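Local coordinates for protein PatF (Prochloron didemni, PDB 4BG2) that probably belongs to the prenyltransferases of patellamide (cyanobactin) biosynthesis, with their closed antiparallel barrel ringed by helices, at residues Gln17-His22 and Cys48-Ser53. Numbering follows the deposited sequence.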
loop_
_atom_site.group_PDB
_atom_site.type_symbol
_atom_site.label_atom_id
_atom_site.label_comp_id
_atom_site.label_asym_id
_atom_site.label_seq_id
_atom_site.Cartn_x
_atom_site.Cartn_y
_atom_site.Cartn_z
ATOM N N GLN A 17 2.647 17.694 -6.885
ATOM C CA GLN A 17 2.867 17.498 -8.307
ATOM C C GLN A 17 2.837 16.012 -8.686
ATOM O O GLN A 17 2.197 15.648 -9.654
ATOM C CB GLN A 17 4.161 18.175 -8.749
ATOM C CG GLN A 17 4.340 18.072 -10.249
ATOM C CD GLN A 17 3.198 18.704 -11.038
ATOM O OE1 GLN A 17 2.677 19.759 -10.673
ATOM N NE2 GLN A 17 2.792 18.051 -12.109
ATOM N N PHE A 18 3.460 15.155 -7.879
ATOM C CA PHE A 18 3.310 13.699 -8.074
ATOM C C PHE A 18 1.847 13.285 -8.154
ATOM O O PHE A 18 1.444 12.548 -9.053
ATOM C CB PHE A 18 3.974 12.891 -6.951
ATOM C CG PHE A 18 5.449 13.131 -6.823
ATOM C CD1 PHE A 18 6.205 13.499 -7.915
ATOM C CD2 PHE A 18 6.077 12.993 -5.597
ATOM C CE1 PHE A 18 7.562 13.729 -7.790
ATOM C CE2 PHE A 18 7.433 13.200 -5.468
ATOM C CZ PHE A 18 8.179 13.571 -6.571
ATOM N N VAL A 19 1.064 13.744 -7.176
ATOM C CA VAL A 19 -0.335 13.364 -7.098
ATOM C C VAL A 19 -1.087 13.917 -8.327
ATOM O O VAL A 19 -1.868 13.202 -8.954
ATOM C CB VAL A 19 -0.955 13.853 -5.775
ATOM C CG1 VAL A 19 -2.455 13.765 -5.826
ATOM C CG2 VAL A 19 -0.399 13.070 -4.595
ATOM N N ARG A 20 -0.831 15.162 -8.684
ATOM C CA ARG A 20 -1.497 15.786 -9.853
ATOM C C ARG A 20 -1.084 15.136 -11.190
ATOM O O ARG A 20 -1.923 14.818 -12.014
ATOM C CB ARG A 20 -1.218 17.277 -9.903
ATOM C CG ARG A 20 -1.866 18.066 -8.766
ATOM C CD ARG A 20 -3.357 18.295 -8.992
ATOM N NE ARG A 20 -4.028 18.831 -7.799
ATOM C CZ ARG A 20 -3.920 20.091 -7.376
ATOM N NH1 ARG A 20 -3.153 20.966 -8.023
ATOM N NH2 ARG A 20 -4.572 20.480 -6.287
ATOM N N THR A 21 0.207 14.907 -11.371
ATOM C CA THR A 21 0.701 14.249 -12.582
ATOM C C THR A 21 0.074 12.877 -12.789
ATOM O O THR A 21 -0.269 12.505 -13.901
ATOM C CB THR A 21 2.217 14.138 -12.541
ATOM O OG1 THR A 21 2.749 15.456 -12.392
ATOM C CG2 THR A 21 2.765 13.498 -13.832
ATOM N N HIS A 22 -0.150 12.152 -11.701
ATOM C CA HIS A 22 -0.819 10.858 -11.781
ATOM C C HIS A 22 -2.284 10.973 -12.241
ATOM O O HIS A 22 -2.748 10.193 -13.104
ATOM C CB HIS A 22 -0.753 10.188 -10.420
ATOM C CG HIS A 22 -1.346 8.821 -10.384
ATOM N ND1 HIS A 22 -0.663 7.707 -10.821
ATOM C CD2 HIS A 22 -2.548 8.380 -9.952
ATOM C CE1 HIS A 22 -1.418 6.636 -10.655
ATOM N NE2 HIS A 22 -2.569 7.017 -10.132
ATOM N N CYS A 48 8.452 13.144 2.400
ATOM C CA CYS A 48 7.499 12.076 2.165
ATOM C C CYS A 48 7.774 11.307 0.884
ATOM O O CYS A 48 8.368 11.824 -0.056
ATOM C CB CYS A 48 6.096 12.657 2.072
ATOM S SG CYS A 48 5.418 13.195 3.666
ATOM N N SER A 49 7.318 10.064 0.866
ATOM C CA SER A 49 7.197 9.307 -0.362
ATOM C C SER A 49 5.725 9.224 -0.747
ATOM O O SER A 49 4.846 9.114 0.115
ATOM C CB SER A 49 7.832 7.919 -0.218
ATOM O OG SER A 49 6.861 6.969 0.140
ATOM N N VAL A 50 5.444 9.346 -2.035
ATOM C CA VAL A 50 4.098 9.209 -2.540
ATOM C C VAL A 50 4.059 7.976 -3.401
ATOM O O VAL A 50 4.813 7.882 -4.388
ATOM C CB VAL A 50 3.660 10.418 -3.386
ATOM C CG1 VAL A 50 2.251 10.201 -3.928
ATOM C CG2 VAL A 50 3.756 11.709 -2.588
ATOM N N GLU A 51 3.240 7.007 -3.009
ATOM C CA GLU A 51 3.113 5.758 -3.763
ATOM C C GLU A 51 1.781 5.770 -4.458
ATOM O O GLU A 51 0.746 5.569 -3.817
ATOM C CB GLU A 51 3.202 4.518 -2.859
ATOM C CG GLU A 51 3.366 3.212 -3.651
ATOM C CD GLU A 51 3.717 1.991 -2.783
ATOM O OE1 GLU A 51 3.300 1.956 -1.618
ATOM O OE2 GLU A 51 4.382 1.036 -3.277
ATOM N N SER A 52 1.800 6.056 -5.750
ATOM C CA SER A 52 0.595 6.072 -6.561
ATOM C C SER A 52 0.400 4.683 -7.198
ATOM O O SER A 52 1.356 3.953 -7.412
ATOM C CB SER A 52 0.702 7.134 -7.665
ATOM O OG SER A 52 1.060 8.416 -7.164
ATOM N N SER A 53 -0.821 4.346 -7.565
ATOM C CA SER A 53 -1.050 3.094 -8.266
ATOM C C SER A 53 -2.279 3.135 -9.169
ATOM O O SER A 53 -3.111 4.065 -9.106
ATOM C CB SER A 53 -1.155 1.960 -7.257
ATOM O OG SER A 53 -2.274 2.140 -6.405
#
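The imidazole of H22 lies over S52, whose CB meets one ring face almost squarely, 3.7 Å from the ring centroid, a CH-pi contact shifted toward ND1. With CG anti to the backbone N (chi1 -177°), the ring is carried out toward the S53 end of the strand, and NE2 gives a weak, bent hydrogen bond to the S53 backbone O (3.2 Å, 125° at the hydrogen), which lies at the ring edge. The stronger polar partner is Y300 OH, at ND1, on strand 295-303. One turn earlier in the helix, F18 and V19 both reach V50 of the strand: V50 CG2 approaches the ring edge of F18 at CD2 (4.0 Å), while V50 CG1 touches CG2 of V19 (4.0 Å). The segments run nearly parallel, 11° apart, with axes 9.2 Å from each other. Helix 3-25 thus packs against strand 48-57 of the closed antiparallel barrel, as in the ABBA prenyltransferase fold, where helices surround the barrel. An alanine in place of H22 would probably leave the S52 CB without its aromatic cover and Y300 OH without this partner. Apolar packing at V50 passes into a polar but equally buried end, where the imidazole is held chiefly through ND1 to Y300, with only weak bonds at NE2, to S53 O and G63 O.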